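Local coordinates for possible atls1-like light-inducible protein (Prochlorococcus marinus, PDB 2XCZ) that is of unknown function but belongs to the macrophage migration inhibitory factor (MIF) family and assembles as a trimer with that family's alpha/beta fold, at residues P2-Q7 against C58-K63; A8-V13 against Q86-P91; Q21-K26 against E78-H83; L31-K36 against I65-G70; T49-T54 against A92-I97. All coordinates share one frame; numbering follows the deposited sequence.

Strand 3-8 opens the chain and pairs with strand 58-64 in interaction 1, closing a loop that holds helix 16-31. The segment after the first strand, 8-13, waits for the end of helix 72-88, so interaction 2 closes a loop of 72 residues. Within that span lies interaction 3, where helices 16-31 and 72-88 pack side by side, and within that in turn interaction 4, which joins the loops after helix 16-31 and after strand 58-64. Interaction 5 ties the turn beyond strand 48-50 to the start of strand 95-101. Interactions 1 and 5 each cross all the others, knitting the two beta-alpha-beta halves into one layer of sheet under two helices.

Interaction 1 of 5, residues P2-Q7 against C58-K63; sequences PLINIQ and CYVEVK
Asn5 and Glu61 lie side by side and point the same way, on the sheet face they share with Leu3, Lys63, Gln7 and Tyr59. Glu61 CG sits between its own backbone N and carbonyl carbon (chi1 49°), against Asn5 CB, and amide and carboxylate are nearly coplanar. Asn5 ND2 donates to Glu61 OE2 at 2.8 Å in a straight bond (165°) that uses the anti lone pair; Asn5 OD1 turns to Ser41 OG. Farther along, Leu3 runs beside Lys63, CD2 to CD 4.0 Å, while Lys63 NZ leaves for a salt bridge with Glu100.

The other face is apolar. Ile4 crosses Val60 at a slant, and Ile4 CG1 presses on Val60 CG1 at 3.5 Å, a tight fit. Ile4 CD1 meets Val62 CG2 at 3.9 Å, and Ile6 CG2 touches Cys58 SG at 3.6 Å. Helices 16-31 and 72-88 lie over Ile4 and Ile6, and helix 72-88 over Cys58 and Val60, whereas Leu3, Asn5, Gln7 and Tyr59 face neighbouring subunits.

Six backbone hydrogen bonds join the strands antiparallel through Leu3-Lys63, Asn5-Glu61 and Gln7-Tyr59. This is the central pair of the four-stranded MIF sheet, where its two beta-alpha-beta units meet.

Interaction 2 of 5, residues A8-V13 against Q86-P91; sequences ASVPAV and QNLGIP
Ile90 reaches Val10 because its CG1 stands anti to the carbonyl carbon, beside the backbone N (chi1 -58°), and CD1 then continues the chain outward (chi2 173°) between Val10 and Ala8. The contact joins the beginning of one beta-alpha-beta crossover of the MIF fold to the end of the other: Ala8 to Val13 leads from strand 3-8 to helix 16-31, and Gln86 to Pro91 carries the chain off helix 72-88 toward strand 95-101.

The helix runs out at Leu88. Gly89 follows with positive phi, the first residue to leave helical angles, and the turn there leaves Leu88 and Ile90 both directed at the loop. Ile90 is the deeper of the two. Its CG1 packs on Val10 CG1 at 3.8 Å, the side chains crossing obliquely, and its CD1 also meets Ala8 CB at 3.8 Å. Cys58 of strand 58-64 also comes up against Ile90.

Leu88 works nearer the surface. Its CD1 is loosely placed against Ala8 CB, at 4.4 Å, and its CB lies 4.3 Å from Val10 CG2. Leu19 of helix 16-31 packs against it as well.

No hydrogen bond passes between the segments; the loop is held instead by backbone bonds from Ala8 to Gln43 and Val46 and from Val10 to Gly45. At the far end Val13 meets Leu88 at about a right angle, straddling one methyl: Leu88 CD2 lies 3.8 Å from Val13 CG1 and 3.9 Å from Val13 CG2.

Interaction 3 of 5, residues Q21-K26 against E78-H83; sequences QELSSK and ELVCGH
His83 points its CE1 corner at the Glu22 side chain, with Glu22 CD in the plane of the ring and 3.3 Å from CE1. The carboxylate stands perpendicular to the imidazole, and its nearer oxygen, OE1, lies 3.4 Å from CE1. One face of the same ring lies against the start of Leu23: CA sits above it toward the rim, and Leu23 CB is 3.8 Å from His83 NE2. A turn along, Leu79 CD1 packs on Lys26 CB at 3.8 Å and also touches the methylene CD of that lysine. Leu23 CD1 meets Val80 CG2 more loosely, at 4.4 Å.

The second shell fixes these groups. His83 NE2 is hydrogen-bonded to Leu19 O, one turn before Leu23, which sets the rotation of the ring. Lys26 NZ forms a salt bridge within its own helix to Glu22 OE1, 3.0 Å away on the anti lone pair, and steadies the carboxylate at the CE1 edge of the ring. Leu23 and Val80 continue down onto Ile4 of strand 3-8. The helices run nearly antiparallel, at 165°, with segment axes 11.1 Å apart.

Between the segments there is packing and a C-H corner directed at a carboxylate; the hydrogen bond to Leu19 O lies one turn away. Glu22 would favour a positive charge on His83, while Lys26 NZ, 4.6 Å from His83 ND1, would oppose it; the histidine's charge remains open.

Interaction 4 of 5, residues L31-K36 against I65-G70; sequences LGKPEK and IGALDG. With PEG (di(hydroxyethyl)ether), chain B.
Leu31 and Ala67 bring the two loops to 5.7 Å between CA atoms, where Gly32 ends helix 16-31 in a Schellman motif with positive phi and Ala67 also has positive phi. Leu31 CD2 comes up to Ala67 O at 3.5 Å and reaches Leu68 CD2 at 4.1 Å. In return Ala67 CB fits against the Leu31 carbonyl oxygen.

Lys33 carries the polar part. Its chain bends at chi2 (-102°), which turns CD aside, and beyond that it runs extended past Ala67 CB. NZ then donates to Ile65 O at 2.8 Å, in the carbonyl plane and on a lone pair. A bound di(hydroxyethyl)ether, probably from the crystallisation liquor, curls round the same ammonium: PEG O2 is 2.9 Å from Lys33 NZ and PEG O1 3.0 Å, both hydrogen-bonded, with O4 a weak third. PEG O4 also receives Ile65 N at 3.2 Å in an almost straight bond (172°), while Ile65 CG1 and CD1 lie against its carbon C4.

Pro2, the first residue of the model, packs on both Leu31 and Lys33, and its side chain lies about 3 Å from the ether at the nearest atoms, which places the ether in the N-terminal proline pocket familiar from MIF proteins. The lysine, probably charged, has its ammonium met by one backbone carbonyl and by the ether oxygens, so the bound molecule would help offset that charge.

Interaction 5 of 5, residues T49-T54 against A92-I97; sequences TFSGNT and ADRIYI
Hydrogen bonds from Arg94 to the turn at Phe50 come first. The guanidinium meets Phe50 O end-on with two nitrogens: Arg94 NH2 is 3.0 Å from Phe50 O and Arg94 NH1 is 3.3 Å from Phe50 O, with the oxygen in the guanidinium plane. NH1 gives a further bond to Asn53 O at 3.1 Å, approaching from above that carbonyl's plane. Both acceptors also serve the type I' turn from Phe50 to Asn53, since Phe50 O accepts from Asn53 N and Asn53 O from Phe50 N; Arg94 thus grips the pair of carbonyls that closes the turn. Its other bonds, NE to Pro56 O and NH1 to Glu55 O, hold the group from the following loop.

Packing over the guanidinium is two-sided. Asn53 OD1, bonded to Glu55 N, lies over one face, and Phe50 CB over the opposite face, 3.5 Å from Arg94 NH1.

The aromatic contact is T-shaped. CG anti to the backbone N (chi1 -176°) carries the Phe50 ring toward Tyr96, and the ring presents its edge to the face of Tyr96, planes at 71° and centroids 4.9 Å apart; Phe50 CE1 comes to 3.5 Å from Tyr96 CZ. Another part of the rim, CE2, faces Asp93 O at 3.3 Å.

All this lies at the subunit boundary. Tyr96 OH bonds to Tyr37 O of the second subunit, whose strand pairs antiparallel with both segments. Within the chain, strand 95-101 runs beside strand 58-64, and Ile95 and Ile97 face helix 72-88.

Interaction 1 of 5, residues P2-Q7 against C58-K63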
# COMPACT_ATOMS: atom_id res chain seq x y z
N PRO A 2 7.47 13.52 3.29
CA PRO A 2 7.31 12.17 3.83
C PRO A 2 5.87 11.68 3.80
O PRO A 2 4.93 12.47 3.70
CB PRO A 2 7.74 12.31 5.29
CG PRO A 2 8.55 13.57 5.33
CD PRO A 2 7.94 14.46 4.32
N LEU A 3 5.73 10.37 3.91
CA LEU A 3 4.43 9.71 3.88
C LEU A 3 4.44 8.65 4.96
O LEU A 3 5.41 7.90 5.11
CB LEU A 3 4.24 9.03 2.51
CG LEU A 3 3.01 8.14 2.34
CD1 LEU A 3 1.72 8.92 2.25
CD2 LEU A 3 3.20 7.28 1.10
N ILE A 4 3.37 8.62 5.76
CA ILE A 4 3.14 7.52 6.69
C ILE A 4 1.68 7.04 6.63
O ILE A 4 0.75 7.76 7.00
CB ILE A 4 3.62 7.87 8.12
CG1 ILE A 4 3.41 6.69 9.08
CG2 ILE A 4 2.99 9.21 8.62
CD1 ILE A 4 4.23 6.80 10.37
N ASN A 5 1.51 5.80 6.16
CA ASN A 5 0.19 5.19 6.03
C ASN A 5 0.07 4.06 7.04
O ASN A 5 0.89 3.14 7.05
CB ASN A 5 0.02 4.65 4.60
CG ASN A 5 -0.16 5.74 3.56
OD1 ASN A 5 -0.83 6.76 3.78
ND2 ASN A 5 0.43 5.51 2.39
N ILE A 6 -0.93 4.13 7.92
CA ILE A 6 -1.12 3.10 8.94
C ILE A 6 -2.34 2.26 8.62
O ILE A 6 -3.41 2.79 8.31
CB ILE A 6 -1.27 3.72 10.36
CG1 ILE A 6 -0.06 4.60 10.72
CG2 ILE A 6 -1.42 2.63 11.42
CD1 ILE A 6 -0.38 5.64 11.82
N GLN A 7 -2.17 0.95 8.69
CA GLN A 7 -3.26 -0.00 8.49
C GLN A 7 -3.36 -0.83 9.78
O GLN A 7 -2.44 -1.58 10.13
CB GLN A 7 -2.93 -0.85 7.26
CG GLN A 7 -3.81 -2.04 7.00
CD GLN A 7 -3.10 -3.08 6.16
OE1 GLN A 7 -2.68 -4.13 6.67
NE2 GLN A 7 -2.91 -2.78 4.88
N CYS A 58 -0.68 -4.08 13.48
CA CYS A 58 -0.59 -2.85 12.72
C CYS A 58 0.49 -2.99 11.64
O CYS A 58 1.57 -3.48 11.93
CB CYS A 58 -0.19 -1.77 13.72
SG CYS A 58 0.00 -0.21 13.10
N TYR A 59 0.18 -2.59 10.40
CA TYR A 59 1.22 -2.41 9.38
C TYR A 59 1.34 -0.94 9.00
O TYR A 59 0.35 -0.31 8.66
CB TYR A 59 0.97 -3.23 8.11
CG TYR A 59 2.01 -2.93 7.04
CD1 TYR A 59 3.35 -3.26 7.26
CD2 TYR A 59 1.66 -2.28 5.86
CE1 TYR A 59 4.32 -2.95 6.31
CE2 TYR A 59 2.63 -1.96 4.88
CZ TYR A 59 3.95 -2.30 5.13
OH TYR A 59 4.91 -2.01 4.18
N VAL A 60 2.56 -0.43 8.99
CA VAL A 60 2.78 0.97 8.61
C VAL A 60 3.69 1.04 7.40
O VAL A 60 4.70 0.35 7.35
CB VAL A 60 3.47 1.74 9.75
CG1 VAL A 60 3.59 3.25 9.42
CG2 VAL A 60 2.71 1.53 11.08
N GLU A 61 3.36 1.88 6.42
CA GLU A 61 4.38 2.20 5.42
C GLU A 61 4.87 3.63 5.58
O GLU A 61 4.08 4.56 5.78
CB GLU A 61 3.93 1.91 4.00
CG GLU A 61 2.61 2.40 3.61
CD GLU A 61 2.39 2.31 2.10
OE1 GLU A 61 2.83 1.31 1.46
OE2 GLU A 61 1.76 3.23 1.56
N VAL A 62 6.19 3.77 5.55
CA VAL A 62 6.82 5.06 5.63
C VAL A 62 7.66 5.29 4.39
O VAL A 62 8.45 4.43 4.03
CB VAL A 62 7.73 5.18 6.88
CG1 VAL A 62 8.53 6.49 6.85
CG2 VAL A 62 6.89 5.11 8.15
N LYS A 63 7.48 6.44 3.74
CA LYS A 63 8.32 6.81 2.60
C LYS A 63 8.86 8.22 2.79
O LYS A 63 8.23 9.08 3.40
CB LYS A 63 7.55 6.72 1.27
CG LYS A 63 7.00 5.34 0.95
CD LYS A 63 6.34 5.34 -0.42
CE LYS A 63 5.65 4.01 -0.72
NZ LYS A 63 6.54 2.82 -0.51

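Interaction 2 of 5, residues A8-V13 against Q86-P91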
# COMPACT_ATOMS: atom_id res chain seq x y z
N ALA A 8 -4.47 -0.70 10.50
CA ALA A 8 -4.55 -1.33 11.82
C ALA A 8 -5.76 -2.24 11.95
O ALA A 8 -6.77 -2.01 11.29
CB ALA A 8 -4.55 -0.28 12.94
N SER A 9 -5.64 -3.26 12.80
CA SER A 9 -6.71 -4.22 13.02
C SER A 9 -7.76 -3.75 14.03
O SER A 9 -8.90 -4.22 14.01
CB SER A 9 -6.13 -5.57 13.47
OG SER A 9 -5.62 -5.50 14.79
N VAL A 10 -7.37 -2.81 14.89
CA VAL A 10 -8.26 -2.31 15.95
C VAL A 10 -9.40 -1.46 15.38
O VAL A 10 -9.30 -0.95 14.27
CB VAL A 10 -7.50 -1.51 17.03
CG1 VAL A 10 -6.43 -2.36 17.70
CG2 VAL A 10 -6.90 -0.24 16.44
N PRO A 11 -10.49 -1.28 16.14
CA PRO A 11 -11.59 -0.48 15.61
C PRO A 11 -11.22 0.99 15.38
O PRO A 11 -10.27 1.49 15.99
CB PRO A 11 -12.65 -0.57 16.71
CG PRO A 11 -12.33 -1.85 17.40
CD PRO A 11 -10.86 -1.95 17.40
N ALA A 12 -11.97 1.68 14.52
CA ALA A 12 -11.75 3.11 14.27
C ALA A 12 -11.77 3.92 15.57
O ALA A 12 -12.50 3.58 16.50
CB ALA A 12 -12.76 3.63 13.29
N VAL A 13 -10.95 4.96 15.65
CA VAL A 13 -10.90 5.80 16.85
C VAL A 13 -11.42 7.22 16.60
O VAL A 13 -11.20 7.81 15.54
CB VAL A 13 -9.51 5.84 17.53
CG1 VAL A 13 -9.10 4.45 17.99
CG2 VAL A 13 -8.46 6.43 16.60
N GLN A 86 0.77 3.89 22.33
CA GLN A 86 0.11 4.84 23.23
C GLN A 86 -1.33 5.16 22.80
O GLN A 86 -2.26 5.15 23.62
CB GLN A 86 0.97 6.11 23.31
CG GLN A 86 0.38 7.30 24.06
CD GLN A 86 0.87 7.37 25.49
OE1 GLN A 86 1.75 8.18 25.81
NE2 GLN A 86 0.32 6.52 26.35
N ASN A 87 -1.52 5.41 21.50
CA ASN A 87 -2.78 5.94 20.99
C ASN A 87 -3.79 4.90 20.48
O ASN A 87 -5.00 5.13 20.52
CB ASN A 87 -2.49 6.98 19.92
CG ASN A 87 -1.93 8.26 20.51
OD1 ASN A 87 -2.68 9.09 21.03
ND2 ASN A 87 -0.62 8.45 20.41
N LEU A 88 -3.29 3.75 20.02
CA LEU A 88 -4.17 2.69 19.52
C LEU A 88 -4.18 1.45 20.39
O LEU A 88 -4.98 0.55 20.16
CB LEU A 88 -3.83 2.32 18.06
CG LEU A 88 -3.98 3.45 17.04
CD1 LEU A 88 -3.50 2.97 15.67
CD2 LEU A 88 -5.43 3.95 17.00
N GLY A 89 -3.28 1.40 21.37
CA GLY A 89 -3.16 0.26 22.27
C GLY A 89 -2.67 -1.00 21.58
O GLY A 89 -2.99 -2.11 21.99
N ILE A 90 -1.90 -0.82 20.50
CA ILE A 90 -1.29 -1.96 19.80
C ILE A 90 0.14 -2.08 20.30
O ILE A 90 0.91 -1.13 20.21
CB ILE A 90 -1.30 -1.76 18.26
CG1 ILE A 90 -2.73 -1.56 17.76
CG2 ILE A 90 -0.63 -2.96 17.55
CD1 ILE A 90 -2.86 -1.19 16.27
N PRO A 91 0.49 -3.26 20.84
CA PRO A 91 1.83 -3.51 21.38
C PRO A 91 2.87 -3.31 20.29
O PRO A 91 2.62 -3.70 19.14
CB PRO A 91 1.78 -4.99 21.77
CG PRO A 91 0.35 -5.34 21.84
CD PRO A 91 -0.35 -4.47 20.87

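Interaction 3 of 5, residues Q21-K26 against E78-H83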
# COMPACT_ATOMS: atom_id res chain seq x y z
N GLN A 21 -2.33 14.24 13.37
CA GLN A 21 -1.69 15.55 13.43
C GLN A 21 -0.46 15.55 14.34
O GLN A 21 0.57 16.13 14.02
CB GLN A 21 -2.70 16.60 13.90
CG GLN A 21 -3.73 16.98 12.85
CD GLN A 21 -4.90 17.76 13.44
OE1 GLN A 21 -5.58 17.29 14.37
NE2 GLN A 21 -5.15 18.93 12.89
N GLU A 22 -0.57 14.87 15.48
CA GLU A 22 0.55 14.75 16.38
C GLU A 22 1.68 13.94 15.74
O GLU A 22 2.84 14.34 15.78
CB GLU A 22 0.11 14.12 17.70
CG GLU A 22 1.20 14.11 18.76
CD GLU A 22 0.82 13.30 19.98
OE1 GLU A 22 1.74 12.80 20.66
OE2 GLU A 22 -0.38 13.16 20.26
N LEU A 23 1.33 12.80 15.14
CA LEU A 23 2.30 12.02 14.38
C LEU A 23 3.00 12.82 13.25
O LEU A 23 4.21 12.68 13.02
CB LEU A 23 1.63 10.76 13.83
CG LEU A 23 2.50 9.80 13.03
CD1 LEU A 23 3.72 9.35 13.83
CD2 LEU A 23 1.68 8.60 12.55
N SER A 24 2.22 13.66 12.56
CA SER A 24 2.69 14.48 11.46
C SER A 24 3.79 15.47 11.90
O SER A 24 4.85 15.54 11.26
CB SER A 24 1.51 15.24 10.84
OG SER A 24 1.95 16.11 9.81
N SER A 25 3.54 16.22 12.97
CA SER A 25 4.54 17.17 13.48
C SER A 25 5.81 16.48 14.01
O SER A 25 6.92 16.93 13.73
CB SER A 25 3.94 18.09 14.53
OG SER A 25 3.14 17.35 15.42
N LYS A 26 5.62 15.39 14.75
CA LYS A 26 6.74 14.60 15.27
C LYS A 26 7.61 14.04 14.15
O LYS A 26 8.85 14.11 14.22
CB LYS A 26 6.24 13.48 16.19
CG LYS A 26 5.60 14.05 17.45
CD LYS A 26 5.27 13.00 18.49
CE LYS A 26 5.09 13.68 19.84
NZ LYS A 26 4.72 12.71 20.90
N GLU A 78 11.09 3.73 16.46
CA GLU A 78 10.85 3.99 17.88
C GLU A 78 9.70 5.00 18.05
O GLU A 78 8.78 4.76 18.84
CB GLU A 78 12.14 4.45 18.57
CG GLU A 78 12.00 4.67 20.08
CD GLU A 78 13.24 5.31 20.69
OE1 GLU A 78 14.07 5.89 19.95
OE2 GLU A 78 13.38 5.24 21.94
N LEU A 79 9.75 6.09 17.30
CA LEU A 79 8.69 7.10 17.32
C LEU A 79 7.33 6.52 16.97
O LEU A 79 6.35 6.69 17.72
CB LEU A 79 9.02 8.26 16.36
CG LEU A 79 7.87 9.21 15.98
CD1 LEU A 79 7.37 10.04 17.18
CD2 LEU A 79 8.29 10.10 14.81
N VAL A 80 7.28 5.83 15.83
CA VAL A 80 6.03 5.34 15.27
C VAL A 80 5.41 4.24 16.13
O VAL A 80 4.21 4.29 16.44
CB VAL A 80 6.23 4.88 13.81
CG1 VAL A 80 5.01 4.13 13.28
CG2 VAL A 80 6.53 6.09 12.93
N CYS A 81 6.22 3.27 16.53
CA CYS A 81 5.73 2.17 17.38
C CYS A 81 5.24 2.73 18.71
O CYS A 81 4.20 2.32 19.22
CB CYS A 81 6.78 1.10 17.60
SG CYS A 81 7.14 0.16 16.11
N GLY A 82 6.00 3.68 19.26
CA GLY A 82 5.61 4.32 20.53
C GLY A 82 4.30 5.08 20.44
O GLY A 82 3.42 4.94 21.31
N HIS A 83 4.15 5.86 19.37
CA HIS A 83 2.94 6.65 19.13
C HIS A 83 1.72 5.73 18.96
O HIS A 83 0.65 5.97 19.54
CB HIS A 83 3.13 7.54 17.89
CG HIS A 83 2.09 8.61 17.77
ND1 HIS A 83 2.11 9.76 18.52
CD2 HIS A 83 0.99 8.69 16.98
CE1 HIS A 83 1.07 10.51 18.21
NE2 HIS A 83 0.37 9.89 17.27

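Interaction 4 of 5, residues L31-K36 against I65-G70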
# COMPACT_ATOMS: atom_id res chain seq x y z
N LEU A 31 12.55 13.85 10.81
CA LEU A 31 13.13 13.75 9.46
C LEU A 31 13.77 15.04 8.95
O LEU A 31 14.41 15.05 7.89
CB LEU A 31 12.08 13.25 8.47
CG LEU A 31 11.54 11.84 8.72
CD1 LEU A 31 10.56 11.49 7.61
CD2 LEU A 31 12.67 10.82 8.79
N GLY A 32 13.58 16.14 9.68
CA GLY A 32 14.10 17.43 9.23
C GLY A 32 13.40 17.94 7.98
O GLY A 32 14.01 18.61 7.14
N LYS A 33 12.12 17.62 7.85
CA LYS A 33 11.30 18.07 6.73
C LYS A 33 10.26 19.09 7.19
O LYS A 33 9.73 18.97 8.30
CB LYS A 33 10.57 16.88 6.09
CG LYS A 33 11.50 15.84 5.50
CD LYS A 33 11.59 15.96 4.00
CE LYS A 33 12.45 14.85 3.43
NZ LYS A 33 12.35 14.78 1.93
N PRO A 34 9.97 20.10 6.35
CA PRO A 34 8.85 20.99 6.64
C PRO A 34 7.57 20.16 6.76
O PRO A 34 7.32 19.29 5.90
CB PRO A 34 8.77 21.90 5.40
CG PRO A 34 10.07 21.76 4.71
CD PRO A 34 10.59 20.39 5.03
N GLU A 35 6.78 20.42 7.80
CA GLU A 35 5.54 19.67 7.97
C GLU A 35 4.57 19.82 6.80
O GLU A 35 3.74 18.93 6.58
CB GLU A 35 4.84 19.98 9.29
CG GLU A 35 3.84 18.89 9.64
CD GLU A 35 3.02 19.19 10.87
OE1 GLU A 35 2.00 18.50 11.06
OE2 GLU A 35 3.38 20.10 11.64
N LYS A 36 4.67 20.93 6.07
CA LYS A 36 3.91 21.12 4.83
C LYS A 36 3.91 19.84 3.97
O LYS A 36 2.88 19.49 3.39
CB LYS A 36 4.49 22.27 4.00
CG LYS A 36 3.72 22.56 2.73
CD LYS A 36 4.50 23.50 1.83
CE LYS A 36 3.82 23.73 0.49
NZ LYS A 36 2.50 24.41 0.66
N ILE A 65 11.74 11.14 0.60
CA ILE A 65 12.82 11.44 -0.32
C ILE A 65 14.04 11.71 0.56
O ILE A 65 14.17 12.77 1.17
CB ILE A 65 12.51 12.64 -1.25
CG1 ILE A 65 11.32 12.33 -2.17
CG2 ILE A 65 13.74 12.98 -2.11
CD1 ILE A 65 10.78 13.56 -2.91
N GLY A 66 14.91 10.72 0.64
CA GLY A 66 16.03 10.72 1.57
C GLY A 66 15.58 10.80 3.02
O GLY A 66 14.43 10.47 3.35
N ALA A 67 16.51 11.23 3.88
CA ALA A 67 16.28 11.45 5.31
C ALA A 67 16.14 10.15 6.11
O ALA A 67 15.70 10.17 7.26
CB ALA A 67 15.10 12.38 5.55
N LEU A 68 16.52 9.03 5.49
CA LEU A 68 16.41 7.73 6.14
C LEU A 68 17.78 7.06 6.25
O LEU A 68 17.90 5.84 6.18
CB LEU A 68 15.40 6.83 5.38
CG LEU A 68 13.96 7.35 5.35
CD1 LEU A 68 13.10 6.49 4.44
CD2 LEU A 68 13.37 7.38 6.77
N ASP A 69 18.81 7.88 6.46
CA ASP A 69 20.18 7.39 6.56
C ASP A 69 20.57 7.03 8.00
O ASP A 69 20.01 7.56 8.97
CB ASP A 69 21.14 8.45 6.01
CG ASP A 69 20.72 8.96 4.62
OD1 ASP A 69 20.61 8.14 3.68
OD2 ASP A 69 20.55 10.19 4.46
N GLY A 70 21.55 6.13 8.11
CA GLY A 70 22.13 5.75 9.39
C GLY A 70 21.07 5.23 10.33
O GLY A 70 20.34 4.30 10.00
C1 PEG B . 10.88 17.98 0.56
O1 PEG B . 12.24 17.58 0.84
C2 PEG B . 10.23 16.96 -0.38
O2 PEG B . 10.17 15.66 0.22
C3 PEG B . 8.83 15.19 0.24
C4 PEG B . 8.84 13.68 0.26
O4 PEG B . 9.47 13.27 1.48

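Interaction 5 of 5, residues T49-T54 against A92-I97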
# COMPACT_ATOMS: atom_id res chain seq x y z
N THR A 49 -3.92 -10.74 10.56
CA THR A 49 -3.27 -11.63 11.51
C THR A 49 -1.80 -11.25 11.68
O THR A 49 -1.20 -10.66 10.78
CB THR A 49 -3.39 -13.13 11.13
OG1 THR A 49 -2.57 -13.41 9.99
CG2 THR A 49 -4.83 -13.51 10.84
N PHE A 50 -1.24 -11.57 12.83
CA PHE A 50 0.21 -11.54 13.02
C PHE A 50 0.55 -12.70 13.94
O PHE A 50 -0.15 -12.94 14.93
CB PHE A 50 0.67 -10.20 13.61
CG PHE A 50 2.17 -10.09 13.72
CD1 PHE A 50 2.98 -10.30 12.61
CD2 PHE A 50 2.77 -9.81 14.95
CE1 PHE A 50 4.36 -10.21 12.70
CE2 PHE A 50 4.15 -9.72 15.05
CZ PHE A 50 4.96 -9.91 13.92
N SER A 51 1.60 -13.44 13.58
CA SER A 51 2.02 -14.63 14.34
C SER A 51 0.89 -15.67 14.36
O SER A 51 0.77 -16.46 15.31
CB SER A 51 2.42 -14.25 15.78
OG SER A 51 3.29 -13.13 15.82
N GLY A 52 0.03 -15.64 13.35
CA GLY A 52 -1.09 -16.59 13.26
C GLY A 52 -2.35 -16.23 14.02
O GLY A 52 -3.33 -16.95 13.94
N ASN A 53 -2.34 -15.10 14.74
CA ASN A 53 -3.53 -14.71 15.52
C ASN A 53 -4.05 -13.29 15.23
O ASN A 53 -3.36 -12.48 14.62
CB ASN A 53 -3.29 -14.93 17.03
CG ASN A 53 -2.38 -13.88 17.65
OD1 ASN A 53 -2.70 -12.69 17.63
ND2 ASN A 53 -1.26 -14.32 18.20
N THR A 54 -5.26 -13.00 15.70
CA THR A 54 -5.97 -11.75 15.38
C THR A 54 -5.92 -10.72 16.50
O THR A 54 -6.72 -9.78 16.53
CB THR A 54 -7.44 -12.03 14.99
OG1 THR A 54 -8.04 -12.89 15.98
CG2 THR A 54 -7.52 -12.71 13.63
N ALA A 92 4.01 -2.73 20.63
CA ALA A 92 5.06 -2.47 19.65
C ALA A 92 5.55 -3.76 18.97
O ALA A 92 5.96 -3.74 17.80
CB ALA A 92 6.23 -1.71 20.27
N ASP A 93 5.48 -4.89 19.69
CA ASP A 93 5.92 -6.17 19.10
C ASP A 93 4.89 -6.78 18.15
O ASP A 93 5.10 -7.89 17.63
CB ASP A 93 6.36 -7.19 20.16
CG ASP A 93 5.22 -7.66 21.06
OD1 ASP A 93 4.04 -7.31 20.85
OD2 ASP A 93 5.54 -8.42 22.01
N ARG A 94 3.79 -6.06 17.91
CA ARG A 94 2.85 -6.45 16.86
C ARG A 94 2.73 -5.39 15.76
O ARG A 94 1.74 -5.33 15.03
CB ARG A 94 1.50 -6.82 17.47
CG ARG A 94 1.59 -8.17 18.23
CD ARG A 94 0.25 -8.63 18.78
NE ARG A 94 -0.73 -9.00 17.76
CZ ARG A 94 -0.74 -10.14 17.07
NH1 ARG A 94 -1.71 -10.36 16.19
NH2 ARG A 94 0.20 -11.07 17.25
N ILE A 95 3.77 -4.56 15.66
CA ILE A 95 3.82 -3.50 14.63
C ILE A 95 4.95 -3.75 13.64
O ILE A 95 6.09 -3.98 14.05
CB ILE A 95 3.98 -2.09 15.27
CG1 ILE A 95 2.83 -1.82 16.26
CG2 ILE A 95 4.09 -1.02 14.17
CD1 ILE A 95 2.97 -0.54 17.04
N TYR A 96 4.62 -3.74 12.35
CA TYR A 96 5.62 -3.77 11.28
C TYR A 96 5.61 -2.45 10.54
O TYR A 96 4.55 -1.85 10.34
CB TYR A 96 5.28 -4.87 10.28
CG TYR A 96 5.87 -6.24 10.55
CD1 TYR A 96 6.79 -6.44 11.57
CD2 TYR A 96 5.55 -7.32 9.73
CE1 TYR A 96 7.36 -7.70 11.80
CE2 TYR A 96 6.10 -8.57 9.95
CZ TYR A 96 7.01 -8.75 10.97
OH TYR A 96 7.59 -9.99 11.19
N ILE A 97 6.79 -2.01 10.12
CA ILE A 97 6.94 -0.82 9.31
C ILE A 97 7.75 -1.12 8.07
O ILE A 97 8.91 -1.58 8.18
CB ILE A 97 7.60 0.36 10.09
CG1 ILE A 97 6.85 0.65 11.40
CG2 ILE A 97 7.63 1.61 9.21
CD1 ILE A 97 7.64 1.56 12.34